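PDB 1ZX5: mannosephosphate isomerase, putative from Archaeoglobus fulgidus, which probably catalyses the zinc-dependent interconversion of D-mannose 6-phosphate and D-fructose 6-phosphate. Local coordinates for residues F133-I139 and L208-V213; S109-A113 and K203-V207; L4-F9 and L261-A267. One frame throughout, in Å; residues are numbered along the deposited sequence.

Interaction 1. Residues F133-I139 and L208-V213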
ATOM      1  N   PHE A 133       7.225  18.281   6.791  1.00 29.66           N
ATOM      2  CA  PHE A 133       7.223  19.421   7.708  1.00 30.42           C
ATOM      3  C   PHE A 133       6.628  20.633   7.012  1.00 31.37           C
ATOM      4  O   PHE A 133       6.891  20.872   5.829  1.00 31.34           O
ATOM      5  CB  PHE A 133       8.627  19.734   8.231  1.00 29.36           C
ATOM      6  CG  PHE A 133       9.127  18.748   9.240  1.00 28.97           C
ATOM      7  CD1 PHE A 133       8.463  18.574  10.455  1.00 28.16           C
ATOM      8  CD2 PHE A 133      10.257  17.973   8.975  1.00 27.66           C
ATOM      9  CE1 PHE A 133       8.928  17.641  11.389  1.00 27.93           C
ATOM     10  CE2 PHE A 133      10.719  17.038   9.898  1.00 26.52           C
ATOM     11  CZ  PHE A 133      10.055  16.874  11.105  1.00 27.29           C
ATOM     12  N   LYS A 134       5.804  21.383   7.738  1.00 32.79           N
ATOM     13  CA  LYS A 134       5.222  22.598   7.171  1.00 34.51           C
ATOM     14  C   LYS A 134       6.185  23.794   7.231  1.00 34.90           C
ATOM     15  O   LYS A 134       6.017  24.757   6.494  1.00 35.25           O
ATOM     16  CB  LYS A 134       3.844  22.909   7.775  1.00 35.01           C
ATOM     17  CG  LYS A 134       3.837  23.255   9.249  1.00 37.39           C
ATOM     18  CD  LYS A 134       2.430  23.128   9.794  1.00 41.55           C
ATOM     19  CE  LYS A 134       2.343  23.705  11.199  1.00 44.75           C
ATOM     20  NZ  LYS A 134       1.034  23.332  11.823  1.00 47.54           N
ATOM     21  N   GLU A 135       7.195  23.710   8.097  1.00 35.33           N
ATOM     22  CA  GLU A 135       8.309  24.662   8.111  1.00 36.00           C
ATOM     23  C   GLU A 135       9.612  23.899   8.347  1.00 35.58           C
ATOM     24  O   GLU A 135       9.581  22.769   8.828  1.00 35.34           O
ATOM     25  CB  GLU A 135       8.129  25.727   9.211  1.00 36.29           C
ATOM     26  CG  GLU A 135       6.901  26.662   9.048  1.00 39.41           C
ATOM     27  CD  GLU A 135       6.914  27.525   7.765  1.00 42.62           C
ATOM     28  OE1 GLU A 135       8.005  27.978   7.332  1.00 43.98           O
ATOM     29  OE2 GLU A 135       5.819  27.761   7.196  1.00 43.92           O
ATOM     30  N   ASP A 136      10.746  24.515   8.006  1.00 35.30           N
ATOM     31  CA  ASP A 136      12.068  23.993   8.373  1.00 35.07           C
ATOM     32  C   ASP A 136      12.142  23.743   9.880  1.00 35.06           C
ATOM     33  O   ASP A 136      11.641  24.538  10.674  1.00 34.95           O
ATOM     34  CB  ASP A 136      13.172  24.979   7.986  1.00 35.02           C
ATOM     35  CG  ASP A 136      13.421  25.053   6.482  1.00 35.24           C
ATOM     36  OD1 ASP A 136      12.737  24.368   5.692  1.00 34.26           O
ATOM     37  OD2 ASP A 136      14.327  25.817   6.087  1.00 36.30           O
ATOM     38  N   VAL A 137      12.748  22.627  10.270  1.00 35.11           N
ATOM     39  CA  VAL A 137      12.946  22.310  11.687  1.00 34.98           C
ATOM     40  C   VAL A 137      14.404  21.938  11.930  1.00 35.39           C
ATOM     41  O   VAL A 137      15.121  21.566  11.001  1.00 35.28           O
ATOM     42  CB  VAL A 137      11.999  21.157  12.204  1.00 35.00           C
ATOM     43  CG1 VAL A 137      10.532  21.559  12.106  1.00 34.26           C
ATOM     44  CG2 VAL A 137      12.260  19.841  11.475  1.00 33.83           C
ATOM     45  N   LYS A 138      14.840  22.054  13.178  1.00 36.07           N
ATOM     46  CA  LYS A 138      16.171  21.617  13.567  1.00 37.08           C
ATOM     47  C   LYS A 138      16.064  20.300  14.338  1.00 37.03           C
ATOM     48  O   LYS A 138      15.250  20.176  15.249  1.00 36.74           O
ATOM     49  CB  LYS A 138      16.862  22.684  14.423  1.00 36.81           C
ATOM     50  CG  LYS A 138      17.021  24.048  13.748  1.00 37.80           C
ATOM     51  CD  LYS A 138      17.860  24.975  14.625  1.00 38.75           C
ATOM     52  CE  LYS A 138      17.593  26.455  14.334  1.00 42.71           C
ATOM     53  NZ  LYS A 138      18.382  26.969  13.170  1.00 44.09           N
ATOM     54  N   ILE A 139      16.884  19.322  13.962  1.00 37.76           N
ATOM     55  CA  ILE A 139      16.935  18.035  14.662  1.00 38.89           C
ATOM     56  C   ILE A 139      16.982  18.198  16.186  1.00 39.16           C
ATOM     57  O   ILE A 139      16.249  17.518  16.902  1.00 39.01           O
ATOM     58  CB  ILE A 139      18.108  17.139  14.147  1.00 38.92           C
ATOM     59  CG1 ILE A 139      17.632  16.220  13.021  1.00 39.49           C
ATOM     60  CG2 ILE A 139      18.694  16.276  15.270  1.00 40.38           C
ATOM     61  CD1 ILE A 139      16.571  15.175  13.425  1.00 38.74           C
ATOM     62  N   LEU A 208      15.781  11.509   8.144  1.00 28.34           N
ATOM     63  CA  LEU A 208      14.706  12.501   8.173  1.00 27.61           C
ATOM     64  C   LEU A 208      14.995  13.748   7.327  1.00 28.25           C
ATOM     65  O   LEU A 208      16.053  14.385   7.469  1.00 27.90           O
ATOM     66  CB  LEU A 208      14.370  12.904   9.615  1.00 27.17           C
ATOM     67  CG  LEU A 208      13.246  13.933   9.798  1.00 26.09           C
ATOM     68  CD1 LEU A 208      11.900  13.379   9.300  1.00 22.96           C
ATOM     69  CD2 LEU A 208      13.168  14.403  11.251  1.00 25.79           C
ATOM     70  N   ASN A 209      14.048  14.076   6.446  1.00 28.59           N
ATOM     71  CA  ASN A 209      14.040  15.365   5.748  1.00 28.77           C
ATOM     72  C   ASN A 209      13.484  16.431   6.698  1.00 29.06           C
ATOM     73  O   ASN A 209      12.290  16.437   7.016  1.00 29.06           O
ATOM     74  CB  ASN A 209      13.202  15.260   4.462  1.00 28.72           C
ATOM     75  CG  ASN A 209      13.281  16.515   3.577  1.00 28.71           C
ATOM     76  OD1 ASN A 209      13.771  17.571   3.987  1.00 29.62           O
ATOM     77  ND2 ASN A 209      12.772  16.396   2.357  1.00 28.26           N
ATOM     78  N   THR A 210      14.359  17.315   7.161  1.00 29.66           N
ATOM     79  CA  THR A 210      13.986  18.360   8.114  1.00 30.60           C
ATOM     80  C   THR A 210      13.544  19.666   7.445  1.00 31.26           C
ATOM     81  O   THR A 210      13.198  20.628   8.140  1.00 31.35           O
ATOM     82  CB  THR A 210      15.137  18.664   9.097  1.00 30.94           C
ATOM     83  OG1 THR A 210      16.341  18.922   8.361  1.00 30.87           O
ATOM     84  CG2 THR A 210      15.348  17.484  10.071  1.00 30.69           C
ATOM     85  N   LYS A 211      13.541  19.691   6.108  1.00 31.79           N
ATOM     86  CA  LYS A 211      13.108  20.871   5.352  1.00 32.48           C
ATOM     87  C   LYS A 211      11.597  20.932   5.180  1.00 32.63           C
ATOM     88  O   LYS A 211      10.912  19.906   5.164  1.00 32.16           O
ATOM     89  CB  LYS A 211      13.751  20.922   3.953  1.00 32.62           C
ATOM     90  CG  LYS A 211      15.263  20.934   3.913  1.00 34.74           C
ATOM     91  CD  LYS A 211      15.847  21.979   4.854  1.00 38.45           C
ATOM     92  CE  LYS A 211      17.269  21.613   5.261  1.00 40.87           C
ATOM     93  NZ  LYS A 211      17.774  22.504   6.344  1.00 42.18           N
ATOM     94  N   LYS A 212      11.097  22.156   5.029  1.00 33.09           N
ATOM     95  CA  LYS A 212       9.724  22.413   4.628  1.00 33.74           C
ATOM     96  C   LYS A 212       9.404  21.662   3.339  1.00 33.63           C
ATOM     97  O   LYS A 212      10.190  21.658   2.388  1.00 33.63           O
ATOM     98  CB  LYS A 212       9.511  23.919   4.429  1.00 33.70           C
ATOM     99  CG  LYS A 212       8.088  24.305   4.058  1.00 34.15           C
ATOM    100  CD  LYS A 212       7.953  25.814   3.844  1.00 35.02           C
ATOM    101  CE  LYS A 212       6.534  26.148   3.374  1.00 37.70           C
ATOM    102  NZ  LYS A 212       6.403  27.588   2.988  1.00 39.85           N
ATOM    103  N   VAL A 213       8.255  21.000   3.328  1.00 33.82           N
ATOM    104  CA  VAL A 213       7.777  20.317   2.135  1.00 34.04           C
ATOM    105  C   VAL A 213       6.481  20.995   1.711  1.00 34.56           C
ATOM    106  O   VAL A 213       5.578  21.196   2.529  1.00 34.27           O
ATOM    107  CB  VAL A 213       7.597  18.794   2.390  1.00 34.18           C
ATOM    108  CG1 VAL A 213       6.849  18.123   1.259  1.00 33.19           C
ATOM    109  CG2 VAL A 213       8.955  18.135   2.576  1.00 33.68           C
TER
HETATM  110  O   HOH W   1       9.867  17.185   5.720  1.00 30.49           O
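Three direct hydrogen bonds tie these two loops together, and each involves a backbone NH. V213 N donates to F133 O at 2.9 Å with an angle of 172° at the hydrogen, and V137 N donates to T210 O at 3.0 Å and 164°. Between them the side chain of D136 takes part: its OD1 accepts from K212 N at 2.8 Å and 174°. The CA–CA pairing runs antiparallel (E135 with K212, D136 with K211, V137 with T210), yet neither segment is a regular strand here. Two CA-H...O contacts supplement the set, K212 CA to F133 O at 3.4 Å and D136 CA to T210 O at 3.6 Å.

Water 1 adds a bridge, accepting from F133 N (3.1 Å to the water oxygen) and donating to N209 O (2.8 Å) and K211 O (3.0 Å). Within 208-213, N209 OD1 accepts from K211 N at 3.0 Å, an Asx turn; the carbonyls of N209 and K211, the residues it links, both accept from the water.

Apolar contact centres on L208 and T210, which F133 and I139 approach from the two ends of 133-139. F133 CE2 lies 3.8 Å from L208 CD2, which meets the ring at its edge, while I139 CD1 is 4.1 Å from L208 CD2 and I139 CG1 is 3.9 Å from T210 CG2. L142 of helix 139-146 also packs on F133 and L208.

E135 OE2 and K212 NZ stand 4.3 Å apart, beyond a salt bridge. The join between the loops before helix 139-146 and after helix 201-207 is thus made by directional hydrogen bonds, two backbone-to-backbone and one to the D136 carboxylate, with no salt bridge across it.

Interaction 2. Residues S109-A113 and K203-V207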
ATOM      1  N   SER A 109      23.122   1.816   3.954  1.00 25.87           N
ATOM      2  CA  SER A 109      24.082   2.493   4.818  1.00 25.38           C
ATOM      3  C   SER A 109      23.858   2.167   6.312  1.00 24.78           C
ATOM      4  O   SER A 109      24.812   2.049   7.096  1.00 24.73           O
ATOM      5  CB  SER A 109      23.966   3.997   4.576  1.00 25.01           C
ATOM      6  OG  SER A 109      24.748   4.702   5.496  1.00 27.54           O
ATOM      7  N   LEU A 110      22.592   2.028   6.693  1.00 24.26           N
ATOM      8  CA  LEU A 110      22.204   1.600   8.045  1.00 23.86           C
ATOM      9  C   LEU A 110      22.385   0.093   8.270  1.00 23.24           C
ATOM     10  O   LEU A 110      22.263  -0.374   9.399  1.00 22.87           O
ATOM     11  CB  LEU A 110      20.742   1.992   8.329  1.00 23.62           C
ATOM     12  CG  LEU A 110      20.463   3.484   8.548  1.00 24.32           C
ATOM     13  CD1 LEU A 110      18.955   3.796   8.617  1.00 23.45           C
ATOM     14  CD2 LEU A 110      21.171   3.971   9.792  1.00 23.96           C
ATOM     15  N   GLY A 111      22.653  -0.651   7.195  1.00 23.11           N
ATOM     16  CA  GLY A 111      22.833  -2.104   7.251  1.00 23.14           C
ATOM     17  C   GLY A 111      21.564  -2.921   7.480  1.00 23.77           C
ATOM     18  O   GLY A 111      21.610  -4.026   8.028  1.00 23.49           O
ATOM     19  N   GLU A 112      20.426  -2.402   7.048  1.00 24.48           N
ATOM     20  CA  GLU A 112      19.170  -3.133   7.200  1.00 26.20           C
ATOM     21  C   GLU A 112      19.138  -4.343   6.260  1.00 27.47           C
ATOM     22  O   GLU A 112      19.783  -4.332   5.203  1.00 28.07           O
ATOM     23  CB  GLU A 112      17.982  -2.207   6.924  1.00 25.88           C
ATOM     24  CG  GLU A 112      17.857  -1.042   7.916  1.00 25.81           C
ATOM     25  CD  GLU A 112      17.269  -1.448   9.285  1.00 27.40           C
ATOM     26  OE1 GLU A 112      17.084  -2.662   9.572  1.00 24.95           O
ATOM     27  OE2 GLU A 112      16.970  -0.526  10.078  1.00 28.62           O
ATOM     28  N   ALA A 113      18.433  -5.395   6.660  1.00 28.60           N
ATOM     29  CA  ALA A 113      18.202  -6.535   5.774  1.00 30.01           C
ATOM     30  C   ALA A 113      17.137  -6.178   4.723  1.00 31.09           C
ATOM     31  O   ALA A 113      17.182  -6.673   3.606  1.00 31.49           O
ATOM     32  CB  ALA A 113      17.798  -7.773   6.566  1.00 29.57           C
ATOM     33  N   LYS A 203      18.113   6.408  14.088  1.00 28.23           N
ATOM     34  CA  LYS A 203      17.755   6.109  12.709  1.00 28.33           C
ATOM     35  C   LYS A 203      17.022   7.287  12.073  1.00 27.70           C
ATOM     36  O   LYS A 203      17.299   7.636  10.937  1.00 27.77           O
ATOM     37  CB  LYS A 203      16.879   4.847  12.600  1.00 29.08           C
ATOM     38  CG  LYS A 203      17.410   3.581  13.274  1.00 30.48           C
ATOM     39  CD  LYS A 203      18.683   3.060  12.650  1.00 32.99           C
ATOM     40  CE  LYS A 203      19.132   1.741  13.308  1.00 34.62           C
ATOM     41  NZ  LYS A 203      18.658   0.555  12.513  1.00 39.52           N
ATOM     42  N   VAL A 204      16.076   7.872  12.806  1.00 26.99           N
ATOM     43  CA  VAL A 204      15.356   9.070  12.372  1.00 26.53           C
ATOM     44  C   VAL A 204      16.328  10.175  11.938  1.00 27.10           C
ATOM     45  O   VAL A 204      16.174  10.746  10.860  1.00 27.16           O
ATOM     46  CB  VAL A 204      14.393   9.612  13.480  1.00 26.22           C
ATOM     47  CG1 VAL A 204      13.817  10.970  13.093  1.00 24.42           C
ATOM     48  CG2 VAL A 204      13.270   8.616  13.760  1.00 24.72           C
ATOM     49  N   LYS A 205      17.331  10.457  12.769  1.00 27.40           N
ATOM     50  CA  LYS A 205      18.302  11.518  12.488  1.00 28.38           C
ATOM     51  C   LYS A 205      19.039  11.321  11.161  1.00 28.09           C
ATOM     52  O   LYS A 205      19.322  12.276  10.450  1.00 27.71           O
ATOM     53  CB  LYS A 205      19.323  11.630  13.620  1.00 28.49           C
ATOM     54  CG  LYS A 205      18.770  12.216  14.904  1.00 31.35           C
ATOM     55  CD  LYS A 205      19.906  12.630  15.859  1.00 34.39           C
ATOM     56  CE  LYS A 205      20.670  11.419  16.377  1.00 37.14           C
ATOM     57  NZ  LYS A 205      21.632  11.763  17.481  1.00 39.57           N
ATOM     58  N   LYS A 206      19.333  10.071  10.837  1.00 28.56           N
ATOM     59  CA  LYS A 206      20.032   9.733   9.605  1.00 29.37           C
ATOM     60  C   LYS A 206      19.206   9.804   8.309  1.00 29.25           C
ATOM     61  O   LYS A 206      19.775   9.917   7.224  1.00 29.20           O
ATOM     62  CB  LYS A 206      20.669   8.356   9.764  1.00 29.80           C
ATOM     63  CG  LYS A 206      21.879   8.423  10.709  1.00 32.77           C
ATOM     64  CD  LYS A 206      22.448   7.055  10.966  1.00 38.03           C
ATOM     65  CE  LYS A 206      23.690   7.121  11.848  1.00 41.41           C
ATOM     66  NZ  LYS A 206      23.943   5.754  12.416  1.00 44.27           N
ATOM     67  N   VAL A 207      17.877   9.743   8.411  1.00 28.88           N
ATOM     68  CA  VAL A 207      17.044   9.645   7.205  1.00 28.82           C
ATOM     69  C   VAL A 207      16.040  10.786   7.058  1.00 28.42           C
ATOM     70  O   VAL A 207      15.515  11.004   5.976  1.00 28.84           O
ATOM     71  CB  VAL A 207      16.307   8.263   7.099  1.00 29.02           C
ATOM     72  CG1 VAL A 207      17.279   7.110   7.343  1.00 29.02           C
ATOM     73  CG2 VAL A 207      15.137   8.177   8.074  1.00 29.02           C
TER
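L110 lays its isobutyl group against the helix 203-207 segment: CD2 comes within 3.5 Å of K206 CD and 3.9 Å of K203 CD, while CD1 reaches V207 CG1 at 3.9 Å. Two of these three partners are the aliphatic parts of lysines, so an apolar patch is built largely from chains that end in charge. L110 supplies 98 Å² of the 217 Å² buried in total. It lies at the end of helix 104-109; after it G111, with phi/psi of 73/28°, completes a Schellman motif and turns the chain out of the helix. E112, just past that turn, has its CA-to-CB bond directed toward the other segment, and its OE2 forms a salt bridge with K203 NZ at 3.2 Å, weak as a hydrogen bond. The same OE2 is hydrogen-bonded to Y194 OH. Y194, from strand 194-195, also touches L110, K203 and V207.

Interaction 3. Residues L4-F9 and L261-A267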
ATOM      1  N   LEU A   4      -0.737 -19.881 -15.541  1.00 44.58           N
ATOM      2  CA  LEU A   4      -1.561 -19.307 -14.482  1.00 40.59           C
ATOM      3  C   LEU A   4      -2.912 -18.805 -14.987  1.00 38.23           C
ATOM      4  O   LEU A   4      -3.012 -18.331 -16.120  1.00 37.84           O
ATOM      5  CB  LEU A   4      -0.802 -18.190 -13.758  1.00 40.24           C
ATOM      6  CG  LEU A   4       0.498 -18.572 -13.042  1.00 38.84           C
ATOM      7  CD1 LEU A   4       1.211 -17.322 -12.544  1.00 37.11           C
ATOM      8  CD2 LEU A   4       0.253 -19.565 -11.896  1.00 36.55           C
ATOM      9  N   PRO A   5      -3.957 -18.893 -14.136  1.00 35.73           N
ATOM     10  CA  PRO A   5      -5.250 -18.326 -14.513  1.00 33.87           C
ATOM     11  C   PRO A   5      -5.180 -16.804 -14.512  1.00 32.24           C
ATOM     12  O   PRO A   5      -4.178 -16.236 -14.077  1.00 31.64           O
ATOM     13  CB  PRO A   5      -6.186 -18.824 -13.409  1.00 33.87           C
ATOM     14  CG  PRO A   5      -5.302 -19.050 -12.242  1.00 34.30           C
ATOM     15  CD  PRO A   5      -3.988 -19.498 -12.792  1.00 35.32           C
ATOM     16  N   SER A   6      -6.229 -16.158 -15.011  1.00 30.63           N
ATOM     17  CA  SER A   6      -6.309 -14.702 -15.036  1.00 29.29           C
ATOM     18  C   SER A   6      -6.416 -14.076 -13.644  1.00 28.74           C
ATOM     19  O   SER A   6      -5.899 -12.987 -13.414  1.00 28.90           O
ATOM     20  CB  SER A   6      -7.503 -14.250 -15.875  1.00 28.89           C
ATOM     21  OG  SER A   6      -7.222 -14.340 -17.249  1.00 28.12           O
ATOM     22  N   PHE A   7      -7.104 -14.761 -12.734  1.00 27.82           N
ATOM     23  CA  PHE A   7      -7.473 -14.194 -11.455  1.00 27.23           C
ATOM     24  C   PHE A   7      -7.097 -15.118 -10.304  1.00 27.48           C
ATOM     25  O   PHE A   7      -7.623 -16.230 -10.186  1.00 27.87           O
ATOM     26  CB  PHE A   7      -8.976 -13.873 -11.424  1.00 27.09           C
ATOM     27  CG  PHE A   7      -9.475 -13.150 -12.654  1.00 26.30           C
ATOM     28  CD1 PHE A   7      -8.985 -11.886 -12.988  1.00 26.53           C
ATOM     29  CD2 PHE A   7     -10.426 -13.738 -13.476  1.00 25.38           C
ATOM     30  CE1 PHE A   7      -9.440 -11.224 -14.131  1.00 26.47           C
ATOM     31  CE2 PHE A   7     -10.888 -13.083 -14.615  1.00 26.23           C
ATOM     32  CZ  PHE A   7     -10.393 -11.818 -14.938  1.00 25.57           C
ATOM     33  N   ILE A   8      -6.176 -14.643  -9.469  1.00 27.07           N
ATOM     34  CA  ILE A   8      -5.687 -15.392  -8.328  1.00 26.88           C
ATOM     35  C   ILE A   8      -6.172 -14.700  -7.059  1.00 27.18           C
ATOM     36  O   ILE A   8      -6.056 -13.483  -6.922  1.00 27.07           O
ATOM     37  CB  ILE A   8      -4.144 -15.542  -8.368  1.00 26.82           C
ATOM     38  CG1 ILE A   8      -3.734 -16.369  -9.603  1.00 26.70           C
ATOM     39  CG2 ILE A   8      -3.598 -16.155  -7.049  1.00 25.33           C
ATOM     40  CD1 ILE A   8      -2.234 -16.333  -9.934  1.00 26.92           C
ATOM     41  N   PHE A   9      -6.741 -15.487  -6.154  1.00 27.47           N
ATOM     42  CA  PHE A   9      -7.343 -14.968  -4.935  1.00 28.37           C
ATOM     43  C   PHE A   9      -6.531 -15.401  -3.720  1.00 28.74           C
ATOM     44  O   PHE A   9      -5.805 -16.389  -3.791  1.00 28.90           O
ATOM     45  CB  PHE A   9      -8.804 -15.432  -4.855  1.00 27.62           C
ATOM     46  CG  PHE A   9      -9.653 -14.862  -5.953  1.00 27.99           C
ATOM     47  CD1 PHE A   9     -10.199 -13.587  -5.834  1.00 26.80           C
ATOM     48  CD2 PHE A   9      -9.858 -15.573  -7.140  1.00 27.61           C
ATOM     49  CE1 PHE A   9     -10.959 -13.039  -6.857  1.00 27.05           C
ATOM     50  CE2 PHE A   9     -10.614 -15.025  -8.173  1.00 27.74           C
ATOM     51  CZ  PHE A   9     -11.164 -13.756  -8.034  1.00 26.52           C
ATOM     52  N   LEU A 261     -15.713 -10.793 -13.158  1.00 24.13           N
ATOM     53  CA  LEU A 261     -14.450 -10.677 -13.875  1.00 24.50           C
ATOM     54  C   LEU A 261     -14.433 -11.732 -14.967  1.00 24.76           C
ATOM     55  O   LEU A 261     -14.757 -12.896 -14.712  1.00 25.46           O
ATOM     56  CB  LEU A 261     -13.250 -10.871 -12.919  1.00 24.70           C
ATOM     57  CG  LEU A 261     -13.175 -10.100 -11.579  1.00 25.30           C
ATOM     58  CD1 LEU A 261     -11.935 -10.482 -10.743  1.00 24.28           C
ATOM     59  CD2 LEU A 261     -13.223  -8.595 -11.796  1.00 23.22           C
ATOM     60  N   ARG A 262     -14.085 -11.336 -16.183  1.00 24.38           N
ATOM     61  CA  ARG A 262     -14.043 -12.283 -17.307  1.00 24.48           C
ATOM     62  C   ARG A 262     -12.717 -12.143 -18.038  1.00 24.12           C
ATOM     63  O   ARG A 262     -12.438 -11.107 -18.644  1.00 23.71           O
ATOM     64  CB  ARG A 262     -15.221 -12.071 -18.274  1.00 23.41           C
ATOM     65  CG  ARG A 262     -16.599 -12.242 -17.638  1.00 25.19           C
ATOM     66  CD  ARG A 262     -17.729 -12.022 -18.651  1.00 25.31           C
ATOM     67  NE  ARG A 262     -19.043 -12.339 -18.086  1.00 29.65           N
ATOM     68  CZ  ARG A 262     -19.839 -11.497 -17.403  1.00 31.54           C
ATOM     69  NH1 ARG A 262     -19.485 -10.220 -17.148  1.00 27.98           N
ATOM     70  NH2 ARG A 262     -21.016 -11.948 -16.966  1.00 30.84           N
ATOM     71  N   GLY A 263     -11.902 -13.187 -17.948  1.00 24.50           N
ATOM     72  CA  GLY A 263     -10.602 -13.248 -18.596  1.00 25.24           C
ATOM     73  C   GLY A 263     -10.486 -14.600 -19.266  1.00 26.27           C
ATOM     74  O   GLY A 263     -11.327 -14.975 -20.082  1.00 26.70           O
ATOM     75  N   LYS A 264      -9.457 -15.360 -18.922  1.00 27.12           N
ATOM     76  CA  LYS A 264      -9.361 -16.716 -19.447  1.00 27.90           C
ATOM     77  C   LYS A 264     -10.436 -17.593 -18.791  1.00 27.75           C
ATOM     78  O   LYS A 264     -10.955 -18.513 -19.412  1.00 27.76           O
ATOM     79  CB  LYS A 264      -7.952 -17.265 -19.256  1.00 28.36           C
ATOM     80  CG  LYS A 264      -6.939 -16.524 -20.127  1.00 30.54           C
ATOM     81  CD  LYS A 264      -5.553 -17.141 -20.082  1.00 33.74           C
ATOM     82  CE  LYS A 264      -4.957 -17.052 -18.698  1.00 34.36           C
ATOM     83  NZ  LYS A 264      -3.587 -17.657 -18.694  1.00 37.55           N
ATOM     84  N   GLU A 265     -10.779 -17.265 -17.544  1.00 27.26           N
ATOM     85  CA  GLU A 265     -11.909 -17.867 -16.853  1.00 26.83           C
ATOM     86  C   GLU A 265     -12.761 -16.742 -16.255  1.00 26.93           C
ATOM     87  O   GLU A 265     -12.392 -15.574 -16.334  1.00 27.01           O
ATOM     88  CB  GLU A 265     -11.417 -18.865 -15.790  1.00 26.78           C
ATOM     89  CG  GLU A 265     -10.884 -18.252 -14.480  1.00 26.72           C
ATOM     90  CD  GLU A 265      -9.515 -17.539 -14.591  1.00 27.91           C
ATOM     91  OE1 GLU A 265      -8.806 -17.671 -15.621  1.00 27.72           O
ATOM     92  OE2 GLU A 265      -9.143 -16.842 -13.611  1.00 26.49           O
ATOM     93  N   THR A 266     -13.904 -17.093 -15.675  1.00 26.91           N
ATOM     94  CA  THR A 266     -14.813 -16.122 -15.082  1.00 26.90           C
ATOM     95  C   THR A 266     -14.703 -16.243 -13.567  1.00 26.69           C
ATOM     96  O   THR A 266     -14.556 -17.343 -13.029  1.00 27.60           O
ATOM     97  CB  THR A 266     -16.269 -16.338 -15.602  1.00 26.99           C
ATOM     98  OG1 THR A 266     -16.288 -16.166 -17.025  1.00 28.23           O
ATOM     99  CG2 THR A 266     -17.261 -15.349 -14.999  1.00 27.83           C
ATOM    100  N   ALA A 267     -14.724 -15.109 -12.886  1.00 25.74           N
ATOM    101  CA  ALA A 267     -14.627 -15.071 -11.434  1.00 25.41           C
ATOM    102  C   ALA A 267     -15.433 -13.879 -10.950  1.00 25.14           C
ATOM    103  O   ALA A 267     -16.052 -13.180 -11.744  1.00 24.64           O
ATOM    104  CB  ALA A 267     -13.175 -14.944 -10.997  1.00 25.17           C
TER
HETATM  105  O   HOH W   2     -10.034 -17.425 -11.333  1.00 41.41           O
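The F7 ring is the main bump, fitting a hollow walled by L261, G263 and A267. L261 CB sits over one ring face, 3.8 Å from the centroid and 20° off the normal, a CH-pi contact; G263 N approaches the ring edge, 3.5 Å from F7 CE2, and A267 CB lies 3.9 Å from F7 CD2. At G263 an ideal CB would fall 2.6 Å from S6 OG and 3.1 Å from F7 CZ, so the close fit depends on a missing side chain. The hollow belongs to a beta hairpin of the C-terminal cupin domain, strands 259-262 and 266-269, paired by L261 N to A267 O (2.8 Å) and A267 N to L261 O (2.9 Å). From its turn, E265 reaches to the N-terminal segment, accepting from S6 N at OE1 and from F7 N at OE2, both 3.0 Å. K264 straddles S6: its N donates to S6 OG (3.0 Å), which also bonds T281, and its NZ to L4 O (2.7 Å). Beside F7, F9 CZ meets A267 CB at 3.8 Å.

Overall arrangement
Interactions 1 and 2 are neighbours, with centres 18 Å apart, and they touch where I139 CG2 packs 3.9 Å from K205 CD. Residues 203-207 run directly into 208-213, so one continuous piece of chain serves both contacts, and their segments cross in sequence. Interaction 3 lies on the opposite side of the chain's centre, its centre 47 Å from that of interaction 1 and 41 Å from that of interaction 2; by joining the N-terminal segment to the cupin hairpin it closes a loop in which both others are nested. In interaction 1 the F133 side chain is about 10 Å from the bound beta-L-fructofuranose, whose pocket includes P95 to Q97 and D150 to K154.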